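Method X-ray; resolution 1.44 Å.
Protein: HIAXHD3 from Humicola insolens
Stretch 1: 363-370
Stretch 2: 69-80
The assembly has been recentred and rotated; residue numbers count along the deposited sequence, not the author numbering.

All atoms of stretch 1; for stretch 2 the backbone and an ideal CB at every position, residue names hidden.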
ATOM      1  N   GLY A 363      25.911   7.524   6.067  1.00  7.49           N
ATOM      2  CA  GLY A 363      25.436   8.256   7.259  1.00  7.67           C
ATOM      3  C   GLY A 363      23.944   8.549   7.190  1.00  7.64           C
ATOM      4  O   GLY A 363      23.361   9.106   8.126  1.00  8.35           O
ATOM      5  N   ASP A 364      23.324   8.124   6.094  1.00  6.76           N
ATOM      6  CA  ASP A 364      21.970   8.583   5.731  1.00  6.82           C
ATOM      7  C   ASP A 364      21.019   7.386   5.729  1.00  5.84           C
ATOM      8  O   ASP A 364      21.074   6.573   4.815  1.00  5.57           O
ATOM      9  CB  ASP A 364      22.069   9.227   4.338  1.00  7.78           C
ATOM     10  CG  ASP A 364      20.773   9.859   3.859  1.00  8.73           C
ATOM     11  OD1 ASP A 364      19.721   9.695   4.511  1.00  9.72           O
ATOM     12  OD2 ASP A 364      20.821  10.544   2.796  1.00  9.89           O
ATOM     13  N   LEU A 365      20.107   7.304   6.710  1.00  5.28           N
ATOM     14  CA  LEU A 365      19.096   6.219   6.711  1.00  4.77           C
ATOM     15  C   LEU A 365      18.349   6.090   5.372  1.00  4.33           C
ATOM     16  O   LEU A 365      18.036   5.001   4.934  1.00  4.22           O
ATOM     17  CB  LEU A 365      18.077   6.410   7.847  1.00  5.80           C
ATOM     18  CG  LEU A 365      17.012   5.306   7.986  1.00  8.30           C
ATOM     19  CD1 LEU A 365      17.535   3.882   8.176  1.00  8.88           C
ATOM     20  CD2 LEU A 365      16.081   5.659   9.139  1.00 12.54           C
ATOM     21  N   PHE A 366      18.094   7.210   4.695  1.00  3.95           N
ATOM     22  CA  PHE A 366      17.334   7.114   3.428  1.00  4.35           C
ATOM     23  C   PHE A 366      18.133   6.480   2.290  1.00  4.70           C
ATOM     24  O   PHE A 366      17.550   6.090   1.263  1.00  5.30           O
ATOM     25  CB  PHE A 366      16.813   8.488   2.983  1.00  4.94           C
ATOM     26  CG  PHE A 366      15.874   9.121   3.951  1.00  5.49           C
ATOM     27  CD1 PHE A 366      14.602   8.585   4.161  1.00  5.92           C
ATOM     28  CD2 PHE A 366      16.267  10.247   4.675  1.00  6.62           C
ATOM     29  CE1 PHE A 366      13.724   9.178   5.062  1.00  7.71           C
ATOM     30  CE2 PHE A 366      15.394  10.852   5.577  1.00  7.78           C
ATOM     31  CZ  PHE A 366      14.132  10.308   5.772  1.00  7.67           C
ATOM     32  N   ALA A 367      19.452   6.381   2.447  1.00  4.77           N
ATOM     33  CA  ALA A 367      20.268   5.718   1.446  1.00  4.91           C
ATOM     34  C   ALA A 367      20.468   4.245   1.763  1.00  5.20           C
ATOM     35  O   ALA A 367      21.035   3.522   0.955  1.00  5.93           O
ATOM     36  CB  ALA A 367      21.613   6.414   1.315  1.00  5.87           C
ATOM     37  N   ALA A 368      20.027   3.800   2.942  1.00  4.97           N
ATOM     38  CA  ALA A 368      20.311   2.409   3.369  1.00  4.79           C
ATOM     39  C   ALA A 368      19.429   1.405   2.667  1.00  4.30           C
ATOM     40  O   ALA A 368      18.211   1.570   2.689  1.00  3.99           O
ATOM     41  CB  ALA A 368      20.167   2.243   4.881  1.00  5.36           C
ATOM     42  N   ARG A 369      20.020   0.320   2.162  1.00  4.04           N
ATOM     43  CA  ARG A 369      19.249  -0.787   1.609  1.00  4.08           C
ATOM     44  C   ARG A 369      18.773  -1.638   2.770  1.00  3.80           C
ATOM     45  O   ARG A 369      19.324  -1.584   3.879  1.00  4.13           O
ATOM     46  CB  ARG A 369      20.111  -1.635   0.676  1.00  5.22           C
ATOM     47  CG  ARG A 369      20.411  -0.967  -0.631  1.00  6.92           C
ATOM     48  CD  ARG A 369      21.464  -1.750  -1.398  1.00  9.05           C
ATOM     49  NE  ARG A 369      21.459  -1.392  -2.800  1.00 11.69           N
ATOM     50  CZ  ARG A 369      22.199  -1.980  -3.740  1.00 13.31           C
ATOM     51  NH1 ARG A 369      23.038  -2.961  -3.425  1.00 15.01           N
ATOM     52  NH2 ARG A 369      22.085  -1.584  -5.000  1.00 13.83           N
ATOM     53  N   ASN A 370      17.715  -2.394   2.489  1.00  3.81           N
ATOM     54  CA  ASN A 370      17.199  -3.415   3.406  1.00  3.83           C
ATOM     55  C   ASN A 370      16.573  -2.863   4.674  1.00  3.84           C
ATOM     56  O   ASN A 370      16.677  -3.441   5.728  1.00  5.01           O
ATOM     57  CB  ASN A 370      18.267  -4.510   3.719  1.00  4.20           C
ATOM     58  CG  ASN A 370      18.567  -5.386   2.506  1.00  4.86           C
ATOM     59  OD1 ASN A 370      18.217  -5.041   1.368  1.00  4.99           O
ATOM     60  ND2 ASN A 370      19.202  -6.525   2.737  1.00  4.78           N
ATOM     61  N   UNK A  69      15.603   1.324  -8.773  1.00  5.79           N
ATOM     62  CA  UNK A  69      14.763   0.611  -7.812  1.00  5.52           C
ATOM     63  C   UNK A  69      15.545  -0.294  -6.867  1.00  5.60           C
ATOM     64  O   UNK A  69      14.970  -0.780  -5.906  1.00  6.00           O
ATOM     65  CB  UNK A  69      13.724  -0.225  -8.563  1.00  5.52           C
ATOM     66  N   UNK A  70      16.844  -0.488  -7.109  1.00  5.98           N
ATOM     67  CA  UNK A  70      17.738  -1.206  -6.195  1.00  7.05           C
ATOM     68  C   UNK A  70      18.488  -0.253  -5.249  1.00  7.89           C
ATOM     69  O   UNK A  70      19.357  -0.712  -4.500  1.00  9.21           O
ATOM     70  CB  UNK A  70      18.743  -2.035  -6.997  1.00  7.05           C
ATOM     71  N   UNK A  71      18.141   1.051  -5.267  1.00  6.91           N
ATOM     72  CA  UNK A  71      18.727   2.077  -4.375  1.00  6.92           C
ATOM     73  C   UNK A  71      20.264   1.966  -4.378  1.00  7.10           C
ATOM     74  O   UNK A  71      20.895   1.681  -3.351  1.00  6.82           O
ATOM     75  CB  UNK A  71      18.189   1.924  -2.951  1.00  6.92           C
ATOM     76  N   UNK A  72      20.871   2.172  -5.556  1.00  6.70           N
ATOM     77  CA  UNK A  72      22.300   1.919  -5.688  1.00  7.73           C
ATOM     78  C   UNK A  72      23.200   3.007  -5.090  1.00  8.19           C
ATOM     79  O   UNK A  72      24.372   2.734  -4.767  1.00 10.30           O
ATOM     80  CB  UNK A  72      22.640   1.749  -7.170  1.00  7.73           C
ATOM     81  N   UNK A  73      22.675   4.217  -4.939  1.00  7.74           N
ATOM     82  CA  UNK A  73      23.545   5.357  -4.661  1.00  8.95           C
ATOM     83  C   UNK A  73      22.877   6.441  -3.827  1.00  8.83           C
ATOM     84  O   UNK A  73      23.183   7.622  -3.971  1.00 10.37           O
ATOM     85  CB  UNK A  73      24.033   5.964  -5.978  1.00  8.95           C
ATOM     86  N   UNK A  74      21.979   6.036  -2.941  1.00  7.97           N
ATOM     87  CA  UNK A  74      21.358   6.984  -2.045  1.00  8.29           C
ATOM     88  C   UNK A  74      20.250   7.775  -2.707  1.00  7.43           C
ATOM     89  O   UNK A  74      19.796   7.448  -3.806  1.00  7.99           O
ATOM     90  CB  UNK A  74      22.414   7.941  -1.488  1.00  8.29           C
ATOM     91  N   UNK A  75      19.812   8.822  -2.010  1.00  6.91           N
ATOM     92  CA  UNK A  75      18.726   9.672  -2.475  1.00  6.85           C
ATOM     93  C   UNK A  75      19.113  10.374  -3.774  1.00  6.81           C
ATOM     94  O   UNK A  75      20.269  10.702  -3.963  1.00  7.32           O
ATOM     95  CB  UNK A  75      18.354  10.699  -1.404  1.00  6.85           C
ATOM     96  N   UNK A  76      18.143  10.618  -4.659  1.00  6.52           N
ATOM     97  CA  UNK A  76      16.698  10.388  -4.493  1.00  6.76           C
ATOM     98  C   UNK A  76      16.206   8.993  -4.838  1.00  6.68           C
ATOM     99  O   UNK A  76      14.995   8.737  -4.785  1.00  6.36           O
ATOM    100  CB  UNK A  76      15.930  11.391  -5.356  1.00  6.76           C
ATOM    101  N   UNK A  77      17.121   8.075  -5.125  1.00  6.54           N
ATOM    102  CA  UNK A  77      16.750   6.700  -5.468  1.00  6.58           C
ATOM    103  C   UNK A  77      15.620   6.669  -6.473  1.00  6.58           C
ATOM    104  O   UNK A  77      15.708   7.317  -7.517  1.00  8.50           O
ATOM    105  CB  UNK A  77      16.349   5.922  -4.213  1.00  6.58           C
ATOM    106  N   UNK A  78      14.562   5.926  -6.144  1.00  5.69           N
ATOM    107  CA  UNK A  78      13.303   5.987  -6.892  1.00  5.34           C
ATOM    108  C   UNK A  78      12.163   6.359  -5.936  1.00  4.97           C
ATOM    109  O   UNK A  78      11.011   5.982  -6.144  1.00  5.32           O
ATOM    110  CB  UNK A  78      13.015   4.654  -7.585  1.00  5.34           C
ATOM    111  N   UNK A  79      12.494   7.088  -4.872  1.00  4.30           N
ATOM    112  CA  UNK A  79      11.477   7.562  -3.940  1.00  4.37           C
ATOM    113  C   UNK A  79      10.313   8.234  -4.659  1.00  4.27           C
ATOM    114  O   UNK A  79      10.521   9.159  -5.456  1.00  4.71           O
ATOM    115  CB  UNK A  79      12.098   8.535  -2.936  1.00  4.37           C
ATOM    116  N   UNK A  80       9.091   7.785  -4.334  1.00  4.39           N
ATOM    117  CA  UNK A  80       7.832   8.389  -4.815  1.00  4.45           C
ATOM    118  C   UNK A  80       7.662   8.200  -6.336  1.00  4.62           C
ATOM    119  O   UNK A  80       6.808   8.823  -6.960  1.00  5.26           O
ATOM    120  CB  UNK A  80       7.798   9.879  -4.470  1.00  4.45           C
TER

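At position 69 the ideal CB has nothing of stretch 1 within 5.5 Å, so stretch 1 sets no preference; the residue is Tyr69. At position 70 the CB points sideways, 3.9 Å from Arg369 NH2. An acidic side chain would be attractive beside the guanidinium, but a neutral one would fit, because the backbone already supplies the acceptor: O of 70 lies 2.8 Å from Arg369 NE and 2.9 Å from Arg369 NH2, both weak hydrogen bonds. The residue is Asp70, whose carboxylate leads away from stretch 1.

Position 71 points toward stretch 1, its CB 4.3 Å from Arg369 CG and 5.1 Å from Ala367 O. Phi/psi of 48/62° favours glycine, asparagine or aspartate and counts against beta-branched residues. The space ahead, edged by the carbonyl oxygens of Phe366, Ala367 and Ala368, would take a medium chain unbranched at CB, apolar or carrying a donor. Leu71 fills it, in rotamer t, p: CD2 packs 3.5 Å from Ala368 O and 3.7 Å from Ala367 O. Its own carbonyl O accepts a hydrogen bond from Arg369 NE (3.2 Å).

At position 72 the CB points away overall but lies 4.0 Å from Arg369 NH2. Phi of -77° permits proline among many others, and Pro72 is found, its CA 3.6 Å from Arg369 NH2. Position 73 points away and is unconstrained by stretch 1; it is Ser73.

At position 74 stretch 1 itself is restrictive. Its phi of 79° favours glycine, and an ideal CB would sit only 3.3 Å from Ala367 CB. Gly74 meets both conditions, letting its CA approach Ala367 CB to 3.4 Å. Water 1 accepts from Gly74 N (3.0 Å) and donates to Ala367 O and Leu71 O (both 2.7 Å), tying the two backbones together.

The CB of position 75 points sideways, with Asp364 OD2 at 4.9 Å and Phe366 CB at 5.1 Å, both on the same side of it. Serine, valine or threonine would suit, the last offering both a polar and an apolar branch. Thr75 places CG2 3.6 Å from Phe366 CB, while water 2 links Thr75 N (3.0 Å) to Asp364 OD2 (2.7 Å).

Positions 76 to 79 form a type II' turn. Position 76 points away and follows a cis peptide, which strongly suggests proline: Pro76. Phi/psi of 46/-127° at 77 favours glycine, and Gly77 is present. Position 78, out of reach, is Ala78.

Position 79 points toward stretch 1 across a gap that only a long side chain can span, with the Phe366 carbonyl as a possible target. Tyr79 reaches it: OH donates to Phe366 O at 2.6 Å, and CZ lies 4.2 Å from Phe366 CB. Position 80, out of reach, is Val80.

Stretch 2, residues 69-80: YDLPSGTPGAYV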
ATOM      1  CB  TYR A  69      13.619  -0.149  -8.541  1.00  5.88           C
ATOM      2  CG  TYR A  69      12.672   0.876  -9.111  1.00  5.67           C
ATOM      3  CD1 TYR A  69      11.636   1.408  -8.350  1.00  5.30           C
ATOM      4  CD2 TYR A  69      12.895   1.414 -10.396  1.00  4.90           C
ATOM      5  CE1 TYR A  69      10.834   2.420  -8.859  1.00  5.77           C
ATOM      6  CE2 TYR A  69      12.090   2.434 -10.912  1.00  5.53           C
ATOM      7  CZ  TYR A  69      11.053   2.923 -10.140  1.00  5.59           C
ATOM      8  OH  TYR A  69      10.271   3.927 -10.635  1.00  5.91           O
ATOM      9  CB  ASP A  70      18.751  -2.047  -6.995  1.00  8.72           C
ATOM     10  CG  ASP A  70      18.093  -3.092  -7.910  1.00 10.59           C
ATOM     11  OD1 ASP A  70      16.919  -3.530  -7.703  1.00 11.86           O
ATOM     12  OD2 ASP A  70      18.792  -3.537  -8.853  1.00 15.23           O
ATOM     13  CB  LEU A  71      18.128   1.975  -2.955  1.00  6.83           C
ATOM     14  CG  LEU A  71      18.398   3.088  -1.934  1.00  7.04           C
ATOM     15  CD1 LEU A  71      17.867   4.447  -2.410  1.00  7.42           C
ATOM     16  CD2 LEU A  71      17.734   2.703  -0.621  1.00  8.08           C
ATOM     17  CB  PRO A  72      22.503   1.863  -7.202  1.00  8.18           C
ATOM     18  CG  PRO A  72      21.383   2.696  -7.769  1.00  7.63           C
ATOM     19  CD  PRO A  72      20.230   2.435  -6.860  1.00  7.37           C
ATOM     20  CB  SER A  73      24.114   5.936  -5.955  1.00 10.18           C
ATOM     21  OG  SER A  73      23.082   6.475  -6.779  1.00 11.20           O
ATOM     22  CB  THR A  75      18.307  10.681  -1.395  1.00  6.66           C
ATOM     23  OG1 THR A  75      19.408  11.556  -1.039  1.00  7.34           O
ATOM     24  CG2 THR A  75      17.796   9.906  -0.194  1.00  7.44           C
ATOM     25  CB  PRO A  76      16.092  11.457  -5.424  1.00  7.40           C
ATOM     26  CG  PRO A  76      17.082  11.588  -6.511  1.00  8.24           C
ATOM     27  CD  PRO A  76      18.437  11.419  -5.870  1.00  7.28           C
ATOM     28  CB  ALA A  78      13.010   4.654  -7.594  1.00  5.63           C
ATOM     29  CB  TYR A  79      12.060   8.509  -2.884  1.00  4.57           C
ATOM     30  CG  TYR A  79      12.806   7.806  -1.797  1.00  4.56           C
ATOM     31  CD1 TYR A  79      12.116   7.094  -0.797  1.00  4.69           C
ATOM     32  CD2 TYR A  79      14.194   7.854  -1.751  1.00  4.84           C
ATOM     33  CE1 TYR A  79      12.816   6.457   0.234  1.00  4.63           C
ATOM     34  CE2 TYR A  79      14.911   7.189  -0.744  1.00  4.49           C
ATOM     35  CZ  TYR A  79      14.225   6.519   0.251  1.00  4.95           C
ATOM     36  OH  TYR A  79      14.934   5.871   1.237  1.00  4.56           O
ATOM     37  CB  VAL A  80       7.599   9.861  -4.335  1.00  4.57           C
ATOM     38  CG1 VAL A  80       6.118  10.217  -4.346  1.00  4.87           C
ATOM     39  CG2 VAL A  80       8.178  10.094  -2.964  1.00  4.96           C
TER
HETATM   40  O   HOH W   1      21.991   3.424  -1.538  1.00  8.63           O
HETATM   41  O   HOH W   2      21.427   9.901   0.212  1.00 14.73           O
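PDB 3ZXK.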